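Long-range contacts in holo-[acyl-carrier-protein] synthase (PDB 5XUK), which belongs to the 4'-phosphopantetheinyl transferase superfamily and binds coenzyme A in pockets shared between the subunits of a trimer: residues 49-54 with 65-70; 80-85 with 97-102; 2-7 with 109-114. All coordinates share one frame; numbering follows the deposited sequence.

Interaction 1: residues 49-54 with 65-70; sequences LKEACS and LSFLDI. With COA (coenzyme A), chain B.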
loop_
_atom_site.group_PDB
_atom_site.type_symbol
_atom_site.label_atom_id
_atom_site.label_comp_id
_atom_site.label_asym_id
_atom_site.label_seq_id
_atom_site.Cartn_x
_atom_site.Cartn_y
_atom_site.Cartn_z
ATOM N N LEU A 49 7.715 8.165 -0.553
ATOM C CA LEU A 49 8.561 7.142 0.060
ATOM C C LEU A 49 9.215 7.618 1.345
ATOM O O LEU A 49 9.465 6.821 2.244
ATOM C CB LEU A 49 9.637 6.693 -0.938
ATOM C CG LEU A 49 10.675 5.682 -0.469
ATOM C CD1 LEU A 49 9.962 4.437 -0.011
ATOM C CD2 LEU A 49 11.651 5.358 -1.593
ATOM N N LYS A 50 9.541 8.907 1.420
ATOM C CA LYS A 50 10.176 9.436 2.618
ATOM C C LYS A 50 9.131 9.579 3.724
ATOM O O LYS A 50 9.357 9.212 4.864
ATOM C CB LYS A 50 10.854 10.770 2.312
ATOM C CG LYS A 50 12.084 10.618 1.424
ATOM C CD LYS A 50 13.092 11.751 1.630
ATOM C CE LYS A 50 14.304 11.604 0.702
ATOM N NZ LYS A 50 15.514 12.365 1.155
ATOM N N GLU A 51 7.980 10.116 3.385
ATOM C CA GLU A 51 6.861 10.096 4.319
ATOM C C GLU A 51 6.577 8.684 4.836
ATOM O O GLU A 51 6.473 8.483 6.037
ATOM C CB GLU A 51 5.626 10.673 3.665
ATOM C CG GLU A 51 5.720 12.154 3.349
ATOM C CD GLU A 51 5.740 13.035 4.592
ATOM O OE1 GLU A 51 5.430 14.241 4.461
ATOM O OE2 GLU A 51 6.051 12.530 5.691
ATOM N N ALA A 52 6.529 7.700 3.932
ATOM C CA ALA A 52 6.168 6.325 4.286
ATOM C C ALA A 52 7.189 5.717 5.225
ATOM O O ALA A 52 6.852 4.896 6.092
ATOM C CB ALA A 52 6.042 5.474 3.028
ATOM N N CYS A 53 8.451 6.082 5.007
ATOM C CA CYS A 53 9.554 5.660 5.867
ATOM C C CYS A 53 9.434 6.232 7.282
ATOM O O CYS A 53 9.786 5.556 8.258
ATOM C CB CYS A 53 10.891 6.132 5.294
ATOM S SG CYS A 53 12.295 5.364 6.130
ATOM N N SER A 54 8.989 7.484 7.375
ATOM C CA SER A 54 8.874 8.152 8.664
ATOM C C SER A 54 7.707 7.561 9.449
ATOM O O SER A 54 7.805 7.412 10.660
ATOM C CB SER A 54 8.738 9.663 8.514
ATOM O OG SER A 54 7.558 10.088 7.825
ATOM N N LEU A 65 13.653 12.717 12.792
ATOM C CA LEU A 65 13.932 12.226 11.452
ATOM C C LEU A 65 13.603 13.314 10.446
ATOM O O LEU A 65 12.453 13.742 10.314
ATOM C CB LEU A 65 13.136 10.959 11.155
ATOM C CG LEU A 65 13.535 10.199 9.885
ATOM C CD1 LEU A 65 14.906 9.555 10.027
ATOM C CD2 LEU A 65 12.481 9.153 9.560
ATOM N N SER A 66 14.647 13.783 9.773
ATOM C CA SER A 66 14.508 14.740 8.697
ATOM C C SER A 66 14.313 13.989 7.388
ATOM O O SER A 66 14.711 12.844 7.259
ATOM C CB SER A 66 15.780 15.593 8.584
ATOM O OG SER A 66 15.617 16.578 7.573
ATOM N N PHE A 67 13.703 14.660 6.427
ATOM C CA PHE A 67 13.711 14.227 5.052
ATOM C C PHE A 67 15.124 13.862 4.601
ATOM O O PHE A 67 15.326 12.820 3.993
ATOM C CB PHE A 67 13.180 15.347 4.153
ATOM C CG PHE A 67 11.681 15.481 4.138
ATOM C CD1 PHE A 67 10.863 14.385 3.822
ATOM C CD2 PHE A 67 11.078 16.711 4.365
ATOM C CE1 PHE A 67 9.490 14.517 3.772
ATOM C CE2 PHE A 67 9.696 16.843 4.321
ATOM C CZ PHE A 67 8.906 15.745 4.023
ATOM N N LEU A 68 16.112 14.694 4.927
ATOM C CA LEU A 68 17.482 14.448 4.444
ATOM C C LEU A 68 18.214 13.360 5.222
ATOM O O LEU A 68 19.294 12.923 4.809
ATOM C CB LEU A 68 18.298 15.729 4.424
ATOM C CG LEU A 68 17.797 16.766 3.412
ATOM C CD1 LEU A 68 18.541 18.084 3.610
ATOM C CD2 LEU A 68 17.958 16.258 1.983
ATOM N N ASP A 69 17.631 12.882 6.319
ATOM C CA ASP A 69 18.178 11.685 6.981
ATOM C C ASP A 69 17.865 10.403 6.195
ATOM O O ASP A 69 18.442 9.342 6.479
ATOM C CB ASP A 69 17.640 11.546 8.401
ATOM C CG ASP A 69 18.078 12.685 9.311
ATOM O OD1 ASP A 69 19.287 12.996 9.316
ATOM O OD2 ASP A 69 17.211 13.256 10.019
ATOM N N ILE A 70 16.940 10.491 5.232
ATOM C CA ILE A 70 16.519 9.317 4.482
ATOM C C ILE A 70 17.128 9.413 3.091
ATOM O O ILE A 70 16.809 10.349 2.325
ATOM C CB ILE A 70 14.986 9.228 4.369
ATOM C CG1 ILE A 70 14.322 9.263 5.754
ATOM C CG2 ILE A 70 14.583 7.953 3.653
ATOM C CD1 ILE A 70 12.955 9.913 5.727
HETATM N N1A COA B . 3.810 7.468 12.819
HETATM C C2A COA B . 3.036 6.747 11.980
HETATM N N3A COA B . 1.942 7.254 11.384
HETATM C C4A COA B . 1.560 8.520 11.621
HETATM C C5A COA B . 2.356 9.360 12.526
HETATM C C6A COA B . 3.551 8.749 13.135
HETATM N N6A COA B . 4.352 9.448 13.980
HETATM N N7A COA B . 1.747 10.555 12.575
HETATM C C8A COA B . 0.656 10.515 11.763
HETATM N N9A COA B . 0.551 9.279 11.206
HETATM C C1B COA B . -0.513 8.827 10.301
HETATM C C2B COA B . -1.877 9.067 10.958
HETATM O O2B COA B . -2.689 7.892 10.963
HETATM C C3B COA B . -2.545 10.124 10.111
HETATM O O3B COA B . -3.934 9.902 9.888
HETATM P P3B COA B . -5.066 10.247 11.003
HETATM O O7A COA B . -4.521 11.455 11.737
HETATM O O8A COA B . -6.287 10.604 10.195
HETATM O O9A COA B . -5.131 8.952 11.792
HETATM C C4B COA B . -1.794 10.000 8.809
HETATM O O4B COA B . -0.459 9.603 9.115
HETATM C C5B COA B . -1.811 11.284 8.015
HETATM O O5B COA B . -1.984 10.830 6.691
HETATM P P1A COA B . -1.300 11.541 5.459
HETATM O O1A COA B . -2.262 12.674 5.169
HETATM O O2A COA B . -0.913 10.555 4.383
HETATM O O3A COA B . 0.077 11.983 6.113
HETATM P P2A COA B . 0.921 13.184 5.478
HETATM O O4A COA B . 1.682 12.681 4.259
HETATM O O5A COA B . -0.014 14.372 5.338
HETATM O O6A COA B . 1.934 13.452 6.715
HETATM C CBP COA B . 3.444 12.934 8.580
HETATM C CCP COA B . 2.231 12.499 7.753
HETATM C CDP COA B . 3.142 12.813 10.066
HETATM C CEP COA B . 4.623 12.027 8.256
HETATM C CAP COA B . 3.749 14.408 8.252
HETATM O OAP COA B . 2.883 15.255 9.015
HETATM C C9P COA B . 5.162 14.828 8.518
HETATM O O9P COA B . 5.734 14.500 9.547
HETATM N N8P COA B . 5.712 15.589 7.570
#

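Interaction 2: residues 80-85 with 97-102; sequences PLITLS and LSASIS. With COA (coenzyme A), chain C.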
loop_
_atom_site.group_PDB
_atom_site.type_symbol
_atom_site.label_atom_id
_atom_site.label_comp_id
_atom_site.label_asym_id
_atom_site.label_seq_id
_atom_site.Cartn_x
_atom_site.Cartn_y
_atom_site.Cartn_z
ATOM N N PRO A 80 13.778 0.778 -6.019
ATOM C CA PRO A 80 14.099 1.792 -4.999
ATOM C C PRO A 80 14.737 1.193 -3.759
ATOM O O PRO A 80 14.238 0.205 -3.227
ATOM C CB PRO A 80 12.745 2.409 -4.660
ATOM C CG PRO A 80 11.739 1.382 -5.041
ATOM C CD PRO A 80 12.322 0.633 -6.212
ATOM N N LEU A 81 15.858 1.771 -3.334
ATOM C CA LEU A 81 16.575 1.322 -2.138
ATOM C C LEU A 81 16.599 2.491 -1.187
ATOM O O LEU A 81 16.634 3.648 -1.610
ATOM C CB LEU A 81 18.006 0.888 -2.457
ATOM C CG LEU A 81 18.190 -0.253 -3.466
ATOM C CD1 LEU A 81 19.676 -0.437 -3.770
ATOM C CD2 LEU A 81 17.569 -1.557 -2.978
ATOM N N ILE A 82 16.561 2.195 0.096
ATOM C CA ILE A 82 16.417 3.231 1.094
ATOM C C ILE A 82 17.390 2.921 2.216
ATOM O O ILE A 82 17.503 1.773 2.657
ATOM C CB ILE A 82 14.952 3.322 1.571
ATOM C CG1 ILE A 82 14.744 4.515 2.491
ATOM C CG2 ILE A 82 14.524 2.043 2.268
ATOM C CD1 ILE A 82 13.362 4.539 3.106
ATOM N N THR A 83 18.137 3.941 2.629
ATOM C CA THR A 83 19.052 3.822 3.757
ATOM C C THR A 83 18.936 5.061 4.638
ATOM O O THR A 83 18.644 6.159 4.157
ATOM C CB THR A 83 20.511 3.663 3.286
ATOM O OG1 THR A 83 20.834 4.714 2.370
ATOM C CG2 THR A 83 20.718 2.321 2.583
ATOM N N LEU A 84 19.149 4.871 5.934
ATOM C CA LEU A 84 19.224 5.973 6.874
ATOM C C LEU A 84 20.679 6.228 7.197
ATOM O O LEU A 84 21.533 5.392 6.902
ATOM C CB LEU A 84 18.486 5.623 8.159
ATOM C CG LEU A 84 16.974 5.469 8.043
ATOM C CD1 LEU A 84 16.432 4.916 9.345
ATOM C CD2 LEU A 84 16.328 6.801 7.711
ATOM N N SER A 85 20.953 7.382 7.804
ATOM C CA SER A 85 22.254 7.647 8.427
ATOM C C SER A 85 22.666 6.468 9.310
ATOM O O SER A 85 21.844 5.925 10.047
ATOM C CB SER A 85 22.188 8.910 9.288
ATOM O OG SER A 85 21.577 9.975 8.581
ATOM N N LEU A 97 15.628 -2.011 5.724
ATOM C CA LEU A 97 14.486 -1.270 5.189
ATOM C C LEU A 97 14.150 -1.793 3.799
ATOM O O LEU A 97 15.035 -1.966 2.968
ATOM C CB LEU A 97 14.808 0.217 5.106
ATOM C CG LEU A 97 14.955 0.932 6.446
ATOM C CD1 LEU A 97 15.619 2.286 6.276
ATOM C CD2 LEU A 97 13.591 1.080 7.105
ATOM N N SER A 98 12.870 -2.069 3.558
ATOM C CA SER A 98 12.402 -2.523 2.242
ATOM C C SER A 98 11.350 -1.534 1.733
ATOM O O SER A 98 10.441 -1.167 2.476
ATOM C CB SER A 98 11.821 -3.936 2.356
ATOM O OG SER A 98 11.395 -4.432 1.098
ATOM N N ALA A 99 11.477 -1.098 0.482
ATOM C CA ALA A 99 10.645 -0.018 -0.050
ATOM C C ALA A 99 10.044 -0.349 -1.409
ATOM O O ALA A 99 10.522 -1.254 -2.089
ATOM C CB ALA A 99 11.468 1.254 -0.153
ATOM N N SER A 100 8.981 0.375 -1.794
ATOM C CA SER A 100 8.433 0.277 -3.137
ATOM C C SER A 100 7.619 1.506 -3.467
ATOM O O SER A 100 7.002 2.089 -2.594
ATOM C CB SER A 100 7.555 -0.984 -3.262
ATOM O OG SER A 100 7.075 -1.161 -4.584
ATOM N N ILE A 101 7.582 1.871 -4.742
ATOM C CA ILE A 101 6.845 3.013 -5.233
ATOM C C ILE A 101 6.017 2.663 -6.457
ATOM O O ILE A 101 6.397 1.817 -7.260
ATOM C CB ILE A 101 7.800 4.133 -5.705
ATOM C CG1 ILE A 101 8.634 4.665 -4.546
ATOM C CG2 ILE A 101 7.004 5.281 -6.332
ATOM C CD1 ILE A 101 9.863 5.431 -5.017
ATOM N N SER A 102 4.928 3.393 -6.651
ATOM C CA SER A 102 4.163 3.305 -7.870
ATOM C C SER A 102 3.433 4.610 -8.075
ATOM O O SER A 102 3.146 5.333 -7.120
ATOM C CB SER A 102 3.135 2.152 -7.746
ATOM O OG SER A 102 2.088 2.261 -8.724
HETATM N N1A COA C . 12.108 -3.452 -8.723
HETATM C C2A COA C . 11.358 -2.733 -7.860
HETATM N N3A COA C . 10.791 -1.560 -8.193
HETATM C C4A COA C . 10.968 -1.039 -9.418
HETATM C C5A COA C . 11.776 -1.767 -10.405
HETATM C C6A COA C . 12.358 -3.053 -9.982
HETATM N N6A COA C . 13.114 -3.801 -10.827
HETATM N N7A COA C . 11.782 -1.020 -11.521
HETATM C C8A COA C . 11.033 0.094 -11.296
HETATM N N9A COA C . 10.560 0.073 -10.021
HETATM C C1B COA C . 9.744 1.114 -9.387
HETATM C C2B COA C . 10.455 2.466 -9.508
HETATM O O2B COA C . 10.577 3.128 -8.249
HETATM C C3B COA C . 9.581 3.294 -10.419
HETATM O O3B COA C . 9.446 4.655 -10.020
HETATM P P3B COA C . 10.595 5.769 -10.304
HETATM O O7A COA C . 11.223 5.342 -11.616
HETATM O O8A COA C . 9.834 7.059 -10.458
HETATM O O9A COA C . 11.467 5.640 -9.068
HETATM C C4B COA C . 8.252 2.594 -10.296
HETATM O O4B COA C . 8.510 1.208 -10.082
HETATM C C5B COA C . 7.381 2.802 -11.511
HETATM O O5B COA C . 6.099 2.978 -10.952
HETATM P P1A COA C . 4.790 2.442 -11.652
HETATM O O1A COA C . 4.482 3.547 -12.641
HETATM O O2A COA C . 3.759 1.988 -10.648
HETATM O O3A COA C . 5.342 1.101 -12.297
HETATM P P2A COA C . 4.589 0.438 -13.544
HETATM O O4A COA C . 3.365 -0.323 -13.052
HETATM O O5A COA C . 4.425 1.516 -14.600
HETATM O O6A COA C . 5.752 -0.590 -14.014
HETATM C CBP COA C . 7.562 -2.234 -13.805
HETATM C CCP COA C . 6.829 -1.046 -13.175
HETATM C CDP COA C . 9.066 -2.016 -13.751
HETATM C CEP COA C . 7.234 -3.499 -13.024
HETATM C CAP COA C . 7.128 -2.343 -15.279
HETATM O OAP COA C . 7.882 -1.416 -16.068
HETATM C C9P COA C . 7.292 -3.705 -15.880
HETATM O O9P COA C . 8.307 -4.358 -15.693
HETATM N N8P COA C . 6.270 -4.116 -16.634
HETATM O O HOH W 1 14.045 -1.604 -1.139
#

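Interaction 3: residues 2-7 with 109-114; sequences IGIDIV and IAVVVV. With COA (coenzyme A), chain B.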
loop_
_atom_site.group_PDB
_atom_site.type_symbol
_atom_site.label_atom_id
_atom_site.label_comp_id
_atom_site.label_asym_id
_atom_site.label_seq_id
_atom_site.Cartn_x
_atom_site.Cartn_y
_atom_site.Cartn_z
ATOM N N ILE A 2 5.365 -1.168 9.388
ATOM C CA ILE A 2 5.005 -0.710 8.029
ATOM C C ILE A 2 4.609 0.754 7.987
ATOM O O ILE A 2 4.039 1.281 8.949
ATOM C CB ILE A 2 3.894 -1.595 7.396
ATOM C CG1 ILE A 2 3.802 -1.356 5.890
ATOM C CG2 ILE A 2 2.539 -1.395 8.083
ATOM C CD1 ILE A 2 3.339 -2.575 5.118
ATOM N N GLY A 3 4.943 1.427 6.883
ATOM C CA GLY A 3 4.446 2.786 6.624
ATOM C C GLY A 3 4.021 2.925 5.188
ATOM O O GLY A 3 4.544 2.227 4.330
ATOM N N ILE A 4 3.078 3.818 4.913
ATOM C CA ILE A 4 2.495 3.949 3.569
ATOM C C ILE A 4 2.148 5.381 3.402
ATOM O O ILE A 4 1.919 6.063 4.382
ATOM C CB ILE A 4 1.205 3.060 3.351
ATOM C CG1 ILE A 4 0.835 2.962 1.879
ATOM C CG2 ILE A 4 -0.019 3.580 4.095
ATOM C CD1 ILE A 4 -0.047 1.760 1.549
ATOM N N ASP A 5 2.095 5.842 2.166
ATOM C CA ASP A 5 1.762 7.236 1.898
ATOM C C ASP A 5 1.242 7.393 0.492
ATOM O O ASP A 5 1.727 6.747 -0.432
ATOM C CB ASP A 5 3.019 8.100 2.073
ATOM C CG ASP A 5 2.701 9.503 2.471
ATOM O OD1 ASP A 5 2.447 9.718 3.671
ATOM O OD2 ASP A 5 2.696 10.397 1.601
ATOM N N ILE A 6 0.267 8.257 0.314
ATOM C CA ILE A 6 -0.312 8.493 -1.002
ATOM C C ILE A 6 -0.267 9.982 -1.176
ATOM O O ILE A 6 -0.616 10.711 -0.262
ATOM C CB ILE A 6 -1.766 7.954 -1.123
ATOM C CG1 ILE A 6 -2.357 8.300 -2.488
ATOM C CG2 ILE A 6 -2.663 8.508 -0.025
ATOM C CD1 ILE A 6 -3.526 7.403 -2.874
ATOM N N VAL A 7 0.232 10.431 -2.321
ATOM C CA VAL A 7 0.431 11.857 -2.570
ATOM C C VAL A 7 -0.162 12.201 -3.913
ATOM O O VAL A 7 -0.053 11.416 -4.866
ATOM C CB VAL A 7 1.942 12.219 -2.543
ATOM C CG1 VAL A 7 2.190 13.616 -3.077
ATOM C CG2 VAL A 7 2.497 12.089 -1.134
ATOM N N ILE A 109 2.248 6.577 -4.747
ATOM C CA ILE A 109 2.207 5.972 -3.442
ATOM C C ILE A 109 3.433 5.163 -3.205
ATOM O O ILE A 109 4.042 4.651 -4.146
ATOM C CB ILE A 109 0.993 5.020 -3.262
ATOM C CG1 ILE A 109 0.977 3.930 -4.315
ATOM C CG2 ILE A 109 -0.303 5.796 -3.386
ATOM C CD1 ILE A 109 -0.114 2.912 -4.056
ATOM N N ALA A 110 3.750 5.000 -1.927
ATOM C CA ALA A 110 4.946 4.316 -1.495
ATOM C C ALA A 110 4.636 3.608 -0.207
ATOM O O ALA A 110 3.777 4.037 0.555
ATOM C CB ALA A 110 6.077 5.337 -1.258
ATOM N N VAL A 111 5.424 2.588 0.072
ATOM C CA VAL A 111 5.290 1.782 1.274
ATOM C C VAL A 111 6.681 1.345 1.688
ATOM O O VAL A 111 7.555 1.143 0.846
ATOM C CB VAL A 111 4.424 0.517 1.015
ATOM C CG1 VAL A 111 5.164 -0.478 0.112
ATOM C CG2 VAL A 111 4.009 -0.104 2.338
ATOM N N VAL A 112 6.889 1.242 2.991
ATOM C CA VAL A 112 8.176 0.845 3.552
ATOM C C VAL A 112 7.917 -0.127 4.669
ATOM O O VAL A 112 7.014 0.096 5.484
ATOM C CB VAL A 112 8.948 2.066 4.108
ATOM C CG1 VAL A 112 10.192 1.631 4.876
ATOM C CG2 VAL A 112 9.308 3.017 2.977
ATOM N N VAL A 113 8.692 -1.202 4.683
ATOM C CA VAL A 113 8.725 -2.145 5.795
ATOM C C VAL A 113 10.093 -2.111 6.486
ATOM O O VAL A 113 11.136 -2.309 5.847
ATOM C CB VAL A 113 8.438 -3.573 5.321
ATOM C CG1 VAL A 113 8.623 -4.548 6.472
ATOM C CG2 VAL A 113 7.021 -3.673 4.782
ATOM N N VAL A 114 10.074 -1.860 7.793
ATOM C CA VAL A 114 11.290 -1.791 8.614
ATOM C C VAL A 114 11.426 -3.005 9.545
ATOM O O VAL A 114 10.449 -3.444 10.165
ATOM C CB VAL A 114 11.341 -0.493 9.450
ATOM C CG1 VAL A 114 10.030 -0.249 10.173
ATOM C CG2 VAL A 114 12.475 -0.553 10.454
HETATM N N1A COA B . 3.810 7.468 12.819
HETATM C C2A COA B . 3.036 6.747 11.980
HETATM N N3A COA B . 1.942 7.254 11.384
HETATM C C4A COA B . 1.560 8.520 11.621
HETATM C C5A COA B . 2.356 9.360 12.526
HETATM C C6A COA B . 3.551 8.749 13.135
HETATM N N6A COA B . 4.352 9.448 13.980
HETATM N N7A COA B . 1.747 10.555 12.575
HETATM C C8A COA B . 0.656 10.515 11.763
HETATM N N9A COA B . 0.551 9.279 11.206
HETATM C C1B COA B . -0.513 8.827 10.301
HETATM C C2B COA B . -1.877 9.067 10.958
HETATM O O2B COA B . -2.689 7.892 10.963
HETATM C C3B COA B . -2.545 10.124 10.111
HETATM O O3B COA B . -3.934 9.902 9.888
HETATM P P3B COA B . -5.066 10.247 11.003
HETATM O O7A COA B . -4.521 11.455 11.737
HETATM O O8A COA B . -6.287 10.604 10.195
HETATM O O9A COA B . -5.131 8.952 11.792
HETATM C C4B COA B . -1.794 10.000 8.809
HETATM O O4B COA B . -0.459 9.603 9.115
HETATM C C5B COA B . -1.811 11.284 8.015
HETATM O O5B COA B . -1.984 10.830 6.691
HETATM P P1A COA B . -1.300 11.541 5.459
HETATM O O1A COA B . -2.262 12.674 5.169
HETATM O O2A COA B . -0.913 10.555 4.383
HETATM O O3A COA B . 0.077 11.983 6.113
HETATM P P2A COA B . 0.921 13.184 5.478
HETATM O O4A COA B . 1.682 12.681 4.259
HETATM O O5A COA B . -0.014 14.372 5.338
HETATM O O6A COA B . 1.934 13.452 6.715
HETATM C CBP COA B . 3.444 12.934 8.580
HETATM C CCP COA B . 2.231 12.499 7.753
HETATM C CDP COA B . 3.142 12.813 10.066
HETATM C CEP COA B . 4.623 12.027 8.256
HETATM C CAP COA B . 3.749 14.408 8.252
HETATM O OAP COA B . 2.883 15.255 9.015
HETATM C C9P COA B . 5.162 14.828 8.518
HETATM O O9P COA B . 5.734 14.500 9.547
HETATM N N8P COA B . 5.712 15.589 7.570
#

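Interaction 1: residues 49-54 with 65-70
Lys50 shows how a helix can hold an irregular loop by reaching into its backbone with one long side chain. Its CG stands anti to the carbonyl carbon (chi1 -70°) and the chain beyond runs extended, so that the ammonium group is carried to the turn at 67-70. NZ donates to two carbonyls there. It meets Ile70 O at 2.7 Å, almost along the C=O axis, whereas it reaches Phe67 O at 2.9 Å from above the carbonyl plane. Phe67 O also accepts from Ile70 N, so the bond that closes the turn and the lysine bond share one oxygen. NZ also has a salt bridge to Glu32 and a bond to Phe27 O; this setting probably favours its charged form.

The root of the same side chain serves as packing surface. Lys50 CB lies in the plane of the Phe67 ring, at its edge, 3.9 Å from CD1, and Ile70 CD1 packs on Lys50 CB and O, at 4.1 and 3.8 Å. Farther round the ring edge comes Glu51, whose chain bends at chi2 (-69°) to bring OE1 within 3.8 Å of Phe67 CZ; carboxylate and ring planes are 74° apart. The same carboxylate also meets coenzyme A, Glu51 OE2 3.0 Å from CEP and OE1 accepting a weak bond from N8P. One turn on, Leu65 CD2 rests 3.8 Å from Ser54 CA; separately, Ser54 OG donates to Glu51 O, in the carbonyl plane on a lone pair.

Ile70 and Cys53 both pack on Ile82 of strand 80-84, Leu49 and Ala52 lie against strand 107-114, and Glu51 touches Asp5 of strand 2-8: helix 40-56 thus lies between this loop and the sheet of strands 2-8 and 107-114, with strand 80-84 touching both helix and loop.

Interaction 2: residues 80-85 with 97-102
The border strands of two antiparallel sheets, the hairpin 70-74/80-84 and the three-stranded sheet that includes 97-104, meet here side chain to side chain, splayed too far apart to pair directly. The axes of 80-84 and 97-102 approach to 6.2 Å, with 138° between their N-to-C directions.

Ile82 is at the centre. Its CG1 is anti to the backbone N (chi1 -173°), which leaves CG2 in the crowded position between N and the carbonyl carbon and directs that methyl at the other strand. CG2 presses on Leu97 CB at 3.4 Å, closer than usual van der Waals contact, and touches Ala99 CB at 4.0 Å, so one methyl spans two successive inward residues of strand 97-104. Leu97 then extends along the interface, its CD1 meeting Leu84 CG at 3.9 Å with the two side chains crossing at about a right angle. At the opposite end, the Pro80 ring lies over the backbone near Ser100, and its CB approaches CD1 of Ile101.

The second shell fixes these pieces from several directions. Helix 40-56 backs the interface through Leu49 on Ala99, while Ile70 packs on Leu84. The hydroxyls of Ser98 and Ser102 bond to Ile2 N and Ile6 N of the third subunit.

Where the strands leave the apolar core they reach the coenzyme A pocket, to which Pro80, Ile101 and Ser102 belong: Pro80 CD lies 3.3 Å from N3A of the ligand, and Ser102 OG donates to its phosphate oxygen O2A at 2.6 Å. Between the backbones, a water links the strands, donating to Pro80 O at 2.8 Å and accepting from Ala99 N at 3.1 Å.

Interaction 3: residues 2-7 with 109-114
Ile2, Ile4 and Ile6 all hold CG1 anti to the backbone N, with chi1 of -165° for Ile2, which sets a repeating row of side chains on one face of the strand. Opposite Ile6, Ile109 adopts the contrasting torsion (chi1 57°): CG1 takes the crowded position and CG2 swings anti to the carbonyl carbon, against its neighbour. The two then lie side by side, pointing the same way, with Ile6 CG1 a tight 3.4 Å from Ile109 CG2. Farther along, the Ile2 side chain crosses those of Val111 and Val113 obliquely, its CD1 3.9 Å from Val113 CG2.

Beneath this row the backbones form a regular antiparallel ladder. Gly3 and Val112 are a hydrogen-bonded pair, Gly3 N to Val112 O measuring 2.8 Å and the return bond from Val112 N to Gly3 O 2.9 Å. Asp5 and Ala110 repeat the pattern, and their first bond, Asp5 N to Ala110 O at 2.9 Å, is the more bent of the two (143° at the hydrogen). CA-H...O contacts from Ile2, Ile4, Ile109 and Val111 fill the intervals.

The face with Asp5, Ala110 and Val112 is turned to helix 40-56. There Asp5 OD1 lies 3.1 Å from O4A of coenzyme A and forms a salt bridge with Lys55, itself bonded to the ligand; the lysine would offset the repulsion expected between carboxylate and phosphate. The isoleucine face meets the other subunits, Ile2 packing on Ile2 of the third. Such sheets, gathered about a shared apolar centre with ligand sites between subunits, are characteristic of trimeric AcpS-type synthases.

In the fold
From the N terminus, strand 2-8 leads into the helical part of the chain, and its partner arrives only at the far end: interaction 3 closes a loop of about a hundred residues that encloses the other two contacts. Within it, interaction 1 closes first, joining helix 40-56 to the loop ahead of strand 70-74. Interaction 2 follows in series, bringing strand 80-84 across strand 97-104 after the short helix 86-91; no loop crosses another. Strand 97-104 then pairs with 107-114, the middle strand of the three-stranded sheet, so interactions 2 and 3 share that sheet. Helix 40-56 packs on strands of both sheets, uniting all three contacts in one core.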